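Local atomic coordinates of annexin B22 (Schistosoma mansoni, PDB entry 4MDU), a protein that binds acidic phospholipid membranes in a calcium-dependent manner, aggregates liposomes when calcium is present, and takes part in worm reproduction and host-parasite interaction. Residues G176-E179 / Y180-S184; T263-E266 / H267-E271; D275-K278 / L279-V283. All coordinates share one frame; numbering follows the deposited sequence.

Interaction 1: G176-E179 / Y180-S184; sequences GDYE and YALLS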
ATOM      1  N   GLY B 176      -7.704  11.361  -8.481  1.00 46.37           N
ATOM      2  CA  GLY B 176      -7.942   9.990  -8.902  1.00 43.52           C
ATOM      3  C   GLY B 176      -9.144   9.287  -8.293  1.00 36.27           C
ATOM      4  O   GLY B 176      -9.843   9.832  -7.434  1.00 32.06           O
ATOM      5  N   ASP B 177      -9.370   8.052  -8.732  1.00 30.69           N
ATOM      6  CA  ASP B 177     -10.524   7.290  -8.283  1.00 36.18           C
ATOM      7  C   ASP B 177     -10.502   7.056  -6.776  1.00 36.11           C
ATOM      8  O   ASP B 177     -11.546   7.086  -6.118  1.00 35.64           O
ATOM      9  CB  ASP B 177     -10.623   5.966  -9.046  1.00 38.07           C
ATOM     10  CG  ASP B 177     -10.711   6.171 -10.557  1.00 40.20           C
ATOM     11  OD1 ASP B 177     -11.449   7.075 -10.988  1.00 38.69           O
ATOM     12  OD2 ASP B 177     -10.041   5.438 -11.317  1.00 43.30           O
ATOM     13  N   TYR B 178      -9.319   6.814  -6.222  1.00 33.36           N
ATOM     14  CA  TYR B 178      -9.219   6.553  -4.792  1.00 27.07           C
ATOM     15  C   TYR B 178      -9.618   7.797  -4.013  1.00 28.34           C
ATOM     16  O   TYR B 178     -10.388   7.720  -3.053  1.00 32.83           O
ATOM     17  CB  TYR B 178      -7.801   6.114  -4.410  1.00 33.17           C
ATOM     18  CG  TYR B 178      -7.482   6.243  -2.926  1.00 32.66           C
ATOM     19  CD1 TYR B 178      -8.168   5.489  -1.977  1.00 24.56           C
ATOM     20  CD2 TYR B 178      -6.474   7.100  -2.484  1.00 37.46           C
ATOM     21  CE1 TYR B 178      -7.877   5.603  -0.633  1.00 29.48           C
ATOM     22  CE2 TYR B 178      -6.164   7.219  -1.132  1.00 31.00           C
ATOM     23  CZ  TYR B 178      -6.869   6.467  -0.215  1.00 34.34           C
ATOM     24  OH  TYR B 178      -6.574   6.571   1.124  1.00 34.08           O
ATOM     25  N   GLU B 179      -9.104   8.944  -4.443  1.00 30.19           N
ATOM     26  CA  GLU B 179      -9.334  10.203  -3.740  1.00 34.77           C
ATOM     27  C   GLU B 179     -10.803  10.593  -3.790  1.00 33.17           C
ATOM     28  O   GLU B 179     -11.384  11.059  -2.804  1.00 28.85           O
ATOM     29  CB  GLU B 179      -8.473  11.316  -4.337  1.00 30.72           C
ATOM     30  CG  GLU B 179      -6.988  11.180  -4.063  1.00 40.92           C
ATOM     31  CD  GLU B 179      -6.319  10.108  -4.911  1.00 50.70           C
ATOM     32  OE1 GLU B 179      -6.999   9.559  -5.803  1.00 49.28           O
ATOM     33  OE2 GLU B 179      -5.113   9.825  -4.693  1.00 49.77           O
ATOM     34  N   TYR B 180     -11.403  10.392  -4.952  1.00 33.70           N
ATOM     35  CA  TYR B 180     -12.803  10.714  -5.121  1.00 32.76           C
ATOM     36  C   TYR B 180     -13.641   9.834  -4.196  1.00 33.58           C
ATOM     37  O   TYR B 180     -14.528  10.335  -3.488  1.00 35.05           O
ATOM     38  CB  TYR B 180     -13.216  10.545  -6.584  1.00 36.64           C
ATOM     39  CG  TYR B 180     -14.677  10.850  -6.834  1.00 40.06           C
ATOM     40  CD1 TYR B 180     -15.652   9.886  -6.596  1.00 40.77           C
ATOM     41  CD2 TYR B 180     -15.086  12.098  -7.296  1.00 42.05           C
ATOM     42  CE1 TYR B 180     -16.993  10.150  -6.809  1.00 48.81           C
ATOM     43  CE2 TYR B 180     -16.438  12.375  -7.526  1.00 39.34           C
ATOM     44  CZ  TYR B 180     -17.386  11.392  -7.279  1.00 48.77           C
ATOM     45  OH  TYR B 180     -18.732  11.630  -7.490  1.00 48.89           O
ATOM     46  N   ALA B 181     -13.347   8.533  -4.175  1.00 28.77           N
ATOM     47  CA  ALA B 181     -14.084   7.609  -3.304  1.00 28.95           C
ATOM     48  C   ALA B 181     -13.882   7.973  -1.847  1.00 24.36           C
ATOM     49  O   ALA B 181     -14.825   7.960  -1.053  1.00 28.71           O
ATOM     50  CB  ALA B 181     -13.668   6.152  -3.554  1.00 24.37           C
ATOM     51  N   LEU B 182     -12.643   8.308  -1.496  1.00 29.42           N
ATOM     52  CA  LEU B 182     -12.324   8.724  -0.130  1.00 30.07           C
ATOM     53  C   LEU B 182     -13.207   9.903   0.273  1.00 35.91           C
ATOM     54  O   LEU B 182     -13.836   9.882   1.331  1.00 36.70           O
ATOM     55  CB  LEU B 182     -10.847   9.113  -0.034  1.00 30.87           C
ATOM     56  CG  LEU B 182     -10.080   8.741   1.236  1.00 35.76           C
ATOM     57  CD1 LEU B 182     -10.328   7.303   1.586  1.00 37.78           C
ATOM     58  CD2 LEU B 182      -8.569   9.002   1.055  1.00 26.28           C
ATOM     59  N   LEU B 183     -13.254  10.920  -0.588  1.00 40.59           N
ATOM     60  CA  LEU B 183     -14.115  12.095  -0.388  1.00 37.84           C
ATOM     61  C   LEU B 183     -15.599  11.766  -0.248  1.00 31.63           C
ATOM     62  O   LEU B 183     -16.313  12.438   0.494  1.00 26.98           O
ATOM     63  CB  LEU B 183     -13.949  13.097  -1.533  1.00 43.61           C
ATOM     64  CG  LEU B 183     -13.027  14.303  -1.338  1.00 49.56           C
ATOM     65  CD1 LEU B 183     -12.733  14.558   0.141  1.00 40.52           C
ATOM     66  CD2 LEU B 183     -11.744  14.113  -2.126  1.00 51.58           C
ATOM     67  N   SER B 184     -16.070  10.755  -0.970  1.00 27.13           N
ATOM     68  CA  SER B 184     -17.482  10.382  -0.869  1.00 32.25           C
ATOM     69  C   SER B 184     -17.817   9.846   0.520  1.00 40.23           C
ATOM     70  O   SER B 184     -18.884  10.138   1.053  1.00 32.22           O
ATOM     71  CB  SER B 184     -17.884   9.368  -1.946  1.00 34.83           C
ATOM     72  OG  SER B 184     -17.441   8.065  -1.624  1.00 44.52           O
TER
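Y178 and L182 meet one turn apart on helix 177-187, in the second annexin repeat. Y178 has CG anti to its backbone N (chi1 162°), which lays the ring out beside the helix with CE1, CZ and OH next to the L182 methyls. L182 CD2 sits by the C-O end of the phenol, 3.3 Å from Y178 CZ and 3.1 Å from Y178 OH, oblique to the ring. L182 CD1 touches the ring at Y178 CE1, 3.7 Å away. M170 and helix 128-136 also pack on L182.

The backbone bonds are those of a regular alpha helix, with G176 as the N-cap residue. Y180 N donates to G176 O at 3.0 Å, and A181 N donates to D177 O at 3.0 Å. L182 N reaches Y178 O at 2.8 Å, and L183 N reaches E179 O at 2.9 Å. S184 OG donates to A181 O at 2.7 Å.

Two polar ends find partners outside these residues. Y178 OH is hydrogen-bonded to D128 OD1, and D177 OD2 accepts from G125 N of the second subunit. The Y180 ring makes a separate cation-pi contact with R235.

In the calcium-bound protein E179 is a ligand of one calcium ion and D128 of another; this structure is the apo form. The Y178 ring is buried against leucine, while its hydroxyl holds a carboxylate of a calcium site. That bond would probably stabilise negative charge on D128. The first turn of the helix thus joins an apolar core, two calcium sites and the dimer interface.

Interaction 2: T263-E266 / H267-E271; sequences TLLE and HIESE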
ATOM      1  N   THR B 263     -17.798 -13.731  -7.470  1.00 44.25           N
ATOM      2  CA  THR B 263     -18.119 -12.910  -6.300  1.00 43.70           C
ATOM      3  C   THR B 263     -17.977 -11.434  -6.637  1.00 36.65           C
ATOM      4  O   THR B 263     -17.248 -11.063  -7.561  1.00 40.65           O
ATOM      5  CB  THR B 263     -17.274 -13.241  -5.044  1.00 33.20           C
ATOM      6  OG1 THR B 263     -15.903 -12.874  -5.259  1.00 41.99           O
ATOM      7  CG2 THR B 263     -17.360 -14.718  -4.715  1.00 36.37           C
ATOM      8  N   LEU B 264     -18.694 -10.596  -5.901  1.00 40.62           N
ATOM      9  CA  LEU B 264     -18.573  -9.157  -6.077  1.00 40.63           C
ATOM     10  C   LEU B 264     -17.167  -8.734  -5.658  1.00 40.14           C
ATOM     11  O   LEU B 264     -16.559  -7.859  -6.275  1.00 37.66           O
ATOM     12  CB  LEU B 264     -19.631  -8.423  -5.257  1.00 33.55           C
ATOM     13  CG  LEU B 264     -19.488  -6.900  -5.242  1.00 31.92           C
ATOM     14  CD1 LEU B 264     -19.401  -6.337  -6.660  1.00 30.75           C
ATOM     15  CD2 LEU B 264     -20.649  -6.287  -4.464  1.00 27.11           C
ATOM     16  N   LEU B 265     -16.648  -9.380  -4.619  1.00 34.33           N
ATOM     17  CA  LEU B 265     -15.266  -9.141  -4.186  1.00 32.73           C
ATOM     18  C   LEU B 265     -14.288  -9.431  -5.322  1.00 39.96           C
ATOM     19  O   LEU B 265     -13.440  -8.595  -5.650  1.00 37.52           O
ATOM     20  CB  LEU B 265     -14.911  -9.997  -2.959  1.00 29.96           C
ATOM     21  CG  LEU B 265     -13.506  -9.754  -2.386  1.00 35.08           C
ATOM     22  CD1 LEU B 265     -13.361  -8.315  -1.878  1.00 31.00           C
ATOM     23  CD2 LEU B 265     -13.155 -10.751  -1.283  1.00 37.65           C
ATOM     24  N   GLU B 266     -14.408 -10.615  -5.924  1.00 33.90           N
ATOM     25  CA  GLU B 266     -13.524 -11.002  -7.013  1.00 43.49           C
ATOM     26  C   GLU B 266     -13.578  -9.961  -8.097  1.00 38.74           C
ATOM     27  O   GLU B 266     -12.560  -9.571  -8.660  1.00 42.56           O
ATOM     28  CB  GLU B 266     -13.946 -12.348  -7.603  1.00 48.45           C
ATOM     29  CG  GLU B 266     -13.443 -13.547  -6.831  1.00 56.34           C
ATOM     30  CD  GLU B 266     -14.056 -14.854  -7.317  1.00 65.97           C
ATOM     31  OE1 GLU B 266     -15.091 -14.814  -8.023  1.00 64.60           O
ATOM     32  OE2 GLU B 266     -13.498 -15.922  -6.989  1.00 66.70           O
ATOM     33  N   HIS B 267     -14.794  -9.534  -8.402  1.00 41.00           N
ATOM     34  CA  HIS B 267     -15.020  -8.556  -9.449  1.00 40.36           C
ATOM     35  C   HIS B 267     -14.222  -7.304  -9.138  1.00 37.30           C
ATOM     36  O   HIS B 267     -13.417  -6.843  -9.951  1.00 40.17           O
ATOM     37  CB  HIS B 267     -16.516  -8.242  -9.560  1.00 41.70           C
ATOM     38  CG  HIS B 267     -16.850  -7.268 -10.642  1.00 47.37           C
ATOM     39  ND1 HIS B 267     -16.478  -7.460 -11.954  1.00 55.11           N
ATOM     40  CD2 HIS B 267     -17.521  -6.093 -10.609  1.00 44.15           C
ATOM     41  CE1 HIS B 267     -16.909  -6.449 -12.686  1.00 49.30           C
ATOM     42  NE2 HIS B 267     -17.548  -5.606 -11.893  1.00 47.98           N
ATOM     43  N   ILE B 268     -14.444  -6.759  -7.950  1.00 37.65           N
ATOM     44  CA  ILE B 268     -13.740  -5.548  -7.539  1.00 39.26           C
ATOM     45  C   ILE B 268     -12.234  -5.752  -7.606  1.00 39.62           C
ATOM     46  O   ILE B 268     -11.503  -4.907  -8.115  1.00 32.65           O
ATOM     47  CB  ILE B 268     -14.168  -5.109  -6.133  1.00 39.05           C
ATOM     48  CG1 ILE B 268     -15.558  -4.451  -6.219  1.00 41.61           C
ATOM     49  CG2 ILE B 268     -13.116  -4.186  -5.519  1.00 34.16           C
ATOM     50  CD1 ILE B 268     -16.142  -4.027  -4.910  1.00 38.69           C
ATOM     51  N   GLU B 269     -11.778  -6.898  -7.120  1.00 43.18           N
ATOM     52  CA  GLU B 269     -10.347  -7.171  -7.048  1.00 39.85           C
ATOM     53  C   GLU B 269      -9.671  -7.268  -8.415  1.00 47.69           C
ATOM     54  O   GLU B 269      -8.482  -6.977  -8.549  1.00 47.66           O
ATOM     55  CB  GLU B 269     -10.092  -8.421  -6.211  1.00 44.79           C
ATOM     56  CG  GLU B 269     -10.293  -8.170  -4.730  1.00 52.58           C
ATOM     57  CD  GLU B 269     -10.096  -9.410  -3.891  1.00 59.26           C
ATOM     58  OE1 GLU B 269     -10.411 -10.522  -4.379  1.00 63.40           O
ATOM     59  OE2 GLU B 269      -9.632  -9.269  -2.739  1.00 60.09           O
ATOM     60  N   SER B 270     -10.425  -7.649  -9.438  1.00 54.82           N
ATOM     61  CA  SER B 270      -9.845  -7.774 -10.766  1.00 55.52           C
ATOM     62  C   SER B 270     -10.015  -6.517 -11.617  1.00 52.06           C
ATOM     63  O   SER B 270      -9.327  -6.350 -12.616  1.00 62.51           O
ATOM     64  CB  SER B 270     -10.407  -9.002 -11.493  1.00 63.44           C
ATOM     65  OG  SER B 270     -11.815  -8.930 -11.619  1.00 68.60           O
ATOM     66  N   GLU B 271     -10.919  -5.629 -11.230  1.00 43.78           N
ATOM     67  CA  GLU B 271     -11.222  -4.473 -12.069  1.00 41.69           C
ATOM     68  C   GLU B 271     -10.556  -3.197 -11.598  1.00 42.72           C
ATOM     69  O   GLU B 271     -10.447  -2.234 -12.356  1.00 41.85           O
ATOM     70  CB  GLU B 271     -12.729  -4.242 -12.154  1.00 46.91           C
ATOM     71  CG  GLU B 271     -13.469  -5.338 -12.878  1.00 58.05           C
ATOM     72  CD  GLU B 271     -12.900  -5.588 -14.252  1.00 66.57           C
ATOM     73  OE1 GLU B 271     -12.233  -6.625 -14.429  1.00 66.44           O
ATOM     74  OE2 GLU B 271     -13.114  -4.741 -15.150  1.00 74.14           O
TER
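The H267 ring meets L264 at its edge: L264 CD1 lies near the ring plane, 4.4 Å from H267 CD2. The Y256 ring also meets this imidazole, with the planes about 30° apart. H267 NE2 is hydrogen-bonded to L222 O, which helps to fix the rotation of the ring. A second flat group, the carboxylate of E269, lies across L265, with E269 CD 3.7 Å from L265 CG. E269 CG stands beside the backbone N (chi1 -74°) and the chain is extended beyond it, which lays the carboxylate there.

T263 and E266 form a capping box at the start of helix 264-271. E266 N donates to T263 OG1 at 2.8 Å. In return, T263 N donates to E266 OE1 at 3.0 Å, meeting the carboxylate from above its plane. The first backbone bond of the helix runs from H267 N to T263 O, 3.0 Å. Near the other end, S270 N donates to E266 O with a bent angle of 136°.

This short helix of the third annexin repeat thus has an apolar face, where L264 and I268 pack on I241 of helix 236-243, and a polar start. The reciprocal cap satisfies two backbone N-H groups, and a carboxylate placed there would probably be favoured by the helix dipole.

Interaction 3: D275-K278 / L279-V283; sequences DYRK and LLVAV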
ATOM      1  N   ASP B 275      -4.776   1.938  -4.107  1.00 31.60           N
ATOM      2  CA  ASP B 275      -5.530   2.242  -2.904  1.00 29.29           C
ATOM      3  C   ASP B 275      -7.021   2.248  -3.164  1.00 35.08           C
ATOM      4  O   ASP B 275      -7.823   2.023  -2.247  1.00 37.45           O
ATOM      5  CB  ASP B 275      -5.075   3.574  -2.322  1.00 37.80           C
ATOM      6  CG  ASP B 275      -3.819   3.427  -1.489  1.00 40.00           C
ATOM      7  OD1 ASP B 275      -3.604   2.319  -0.948  1.00 42.04           O
ATOM      8  OD2 ASP B 275      -3.044   4.398  -1.383  1.00 38.90           O
ATOM      9  N   TYR B 276      -7.389   2.501  -4.418  1.00 33.38           N
ATOM     10  CA  TYR B 276      -8.788   2.455  -4.810  1.00 28.87           C
ATOM     11  C   TYR B 276      -9.350   1.055  -4.575  1.00 22.61           C
ATOM     12  O   TYR B 276     -10.412   0.890  -3.963  1.00 26.89           O
ATOM     13  CB  TYR B 276      -8.975   2.908  -6.261  1.00 35.35           C
ATOM     14  CG  TYR B 276     -10.423   2.945  -6.697  1.00 35.20           C
ATOM     15  CD1 TYR B 276     -11.337   3.776  -6.062  1.00 29.64           C
ATOM     16  CD2 TYR B 276     -10.870   2.161  -7.753  1.00 35.58           C
ATOM     17  CE1 TYR B 276     -12.648   3.817  -6.453  1.00 32.57           C
ATOM     18  CE2 TYR B 276     -12.184   2.193  -8.156  1.00 39.92           C
ATOM     19  CZ  TYR B 276     -13.067   3.022  -7.502  1.00 40.28           C
ATOM     20  OH  TYR B 276     -14.374   3.055  -7.895  1.00 33.47           O
ATOM     21  N   ARG B 277      -8.620   0.036  -5.020  1.00 28.21           N
ATOM     22  CA  ARG B 277      -9.035  -1.343  -4.740  1.00 22.84           C
ATOM     23  C   ARG B 277      -9.104  -1.608  -3.241  1.00 23.32           C
ATOM     24  O   ARG B 277     -10.072  -2.187  -2.742  1.00 27.22           O
ATOM     25  CB  ARG B 277      -8.107  -2.342  -5.437  1.00 29.92           C
ATOM     26  CG  ARG B 277      -8.153  -3.747  -4.857  1.00 37.16           C
ATOM     27  CD  ARG B 277      -7.405  -4.727  -5.739  1.00 41.34           C
ATOM     28  NE  ARG B 277      -6.142  -4.163  -6.201  1.00 58.72           N
ATOM     29  CZ  ARG B 277      -5.364  -4.723  -7.124  1.00 70.57           C
ATOM     30  NH1 ARG B 277      -5.718  -5.875  -7.690  1.00 65.71           N
ATOM     31  NH2 ARG B 277      -4.231  -4.128  -7.485  1.00 74.38           N
ATOM     32  N   LYS B 278      -8.071  -1.175  -2.519  1.00 34.66           N
ATOM     33  CA  LYS B 278      -7.985  -1.457  -1.090  1.00 32.12           C
ATOM     34  C   LYS B 278      -9.133  -0.782  -0.335  1.00 25.47           C
ATOM     35  O   LYS B 278      -9.699  -1.358   0.593  1.00 31.71           O
ATOM     36  CB  LYS B 278      -6.628  -1.009  -0.509  1.00 34.05           C
ATOM     37  CG  LYS B 278      -5.398  -1.614  -1.178  1.00 44.74           C
ATOM     38  CD  LYS B 278      -4.117  -1.223  -0.429  1.00 56.23           C
ATOM     39  CE  LYS B 278      -2.863  -1.345  -1.302  1.00 62.14           C
ATOM     40  NZ  LYS B 278      -2.374  -0.016  -1.811  1.00 62.68           N
ATOM     41  N   LEU B 279      -9.456   0.450  -0.710  1.00 24.57           N
ATOM     42  CA  LEU B 279     -10.590   1.138  -0.102  1.00 25.69           C
ATOM     43  C   LEU B 279     -11.902   0.375  -0.394  1.00 23.42           C
ATOM     44  O   LEU B 279     -12.650   0.027   0.521  1.00 25.45           O
ATOM     45  CB  LEU B 279     -10.661   2.595  -0.587  1.00 23.42           C
ATOM     46  CG  LEU B 279     -11.902   3.389  -0.150  1.00 30.49           C
ATOM     47  CD1 LEU B 279     -12.007   3.390   1.355  1.00 24.54           C
ATOM     48  CD2 LEU B 279     -11.901   4.831  -0.678  1.00 31.89           C
ATOM     49  N   LEU B 280     -12.168   0.094  -1.666  1.00 26.60           N
ATOM     50  CA  LEU B 280     -13.370  -0.666  -2.036  1.00 24.32           C
ATOM     51  C   LEU B 280     -13.409  -2.016  -1.327  1.00 29.48           C
ATOM     52  O   LEU B 280     -14.450  -2.425  -0.808  1.00 31.52           O
ATOM     53  CB  LEU B 280     -13.429  -0.886  -3.548  1.00 27.59           C
ATOM     54  CG  LEU B 280     -13.563   0.367  -4.422  1.00 29.94           C
ATOM     55  CD1 LEU B 280     -13.572   0.020  -5.905  1.00 25.37           C
ATOM     56  CD2 LEU B 280     -14.827   1.080  -4.052  1.00 26.15           C
ATOM     57  N   VAL B 281     -12.274  -2.712  -1.297  1.00 32.55           N
ATOM     58  CA  VAL B 281     -12.236  -4.024  -0.656  1.00 26.39           C
ATOM     59  C   VAL B 281     -12.508  -3.905   0.830  1.00 25.16           C
ATOM     60  O   VAL B 281     -13.296  -4.685   1.395  1.00 28.52           O
ATOM     61  CB  VAL B 281     -10.909  -4.757  -0.887  1.00 33.10           C
ATOM     62  CG1 VAL B 281     -10.781  -5.913   0.100  1.00 28.93           C
ATOM     63  CG2 VAL B 281     -10.810  -5.250  -2.338  1.00 26.56           C
ATOM     64  N   ALA B 282     -11.871  -2.920   1.461  1.00 21.48           N
ATOM     65  CA  ALA B 282     -12.139  -2.648   2.872  1.00 25.77           C
ATOM     66  C   ALA B 282     -13.638  -2.432   3.121  1.00 25.16           C
ATOM     67  O   ALA B 282     -14.227  -3.069   4.003  1.00 25.54           O
ATOM     68  CB  ALA B 282     -11.348  -1.442   3.358  1.00 16.61           C
ATOM     69  N   VAL B 283     -14.250  -1.524   2.364  1.00 25.85           N
ATOM     70  CA  VAL B 283     -15.662  -1.200   2.588  1.00 20.67           C
ATOM     71  C   VAL B 283     -16.571  -2.420   2.394  1.00 23.09           C
ATOM     72  O   VAL B 283     -17.447  -2.692   3.221  1.00 21.10           O
ATOM     73  CB  VAL B 283     -16.131  -0.045   1.694  1.00 23.65           C
ATOM     74  CG1 VAL B 283     -17.672   0.140   1.791  1.00 26.01           C
ATOM     75  CG2 VAL B 283     -15.392   1.254   2.055  1.00 25.55           C
TER
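D275-K278 and L279-V283 are consecutive turns of one alpha helix, 274-288, in the four-repeat annexin fold. Four backbone bonds join them. L279 N donates to D275 O at 2.7 Å, and L280 N donates to Y276 O at 3.0 Å with a nearly straight angle of 173°. V281 N bonds to R277 O, and A282 N bonds to K278 O.

Y276 and L280 carry the side-chain contact. It is a CH-pi interaction. L280 CD1 sits over one face of the ring, 3.7 Å from the centroid of the Y276 ring and displaced toward the rim. Y276 has chi1 -177°, with CG opposite the backbone N, and this sends the ring out from the helix. L280 has CG beside the backbone N (chi1 -64°), which turns CD1 back toward the preceding turn and against the ring. The phenol OH is hydrogen-bonded to T238 OG1, so the ring is held at its far end as well. I237 of helix 236-243 packs on both Y276 and L280.

R277 and V281 lie side by side and point the same way. R277 CG is 4.0 Å from V281 CG2. The guanidinium goes on to a weak hydrogen bond from NH1 to E269 O.

L279 packs on A181 and L182, and A282 packs on I132 and T136. The helix thus joins the third repeat to the second. D275 is a ligand of a calcium site that also includes D128, and it packs on D275 of the second subunit. Its carboxylate forms a salt bridge within the helix: K278 NZ meets D275 OD1 at 2.8 Å from above the carboxylate plane.

Overall arrangement
From the N terminus the order is interaction 1, interaction 2, interaction 3. Each lies within one continuous stretch of helix. None closes a long loop, and none nests in or crosses another. Interaction 1 belongs to the second annexin repeat, the others to the third. Helix 274-288 directly follows helix 264-271 in the chain. Residues 275-283 lie between the other two contacts and touch both. On one side D177 O meets Y276 CD1 at 3.3 Å, joining the repeats. On the other side I268 packs on L280. Interactions 1 and 2 do not touch; their nearest atoms are about 8 Å apart. Residues of 176-179 and 275-278 also reach the second subunit.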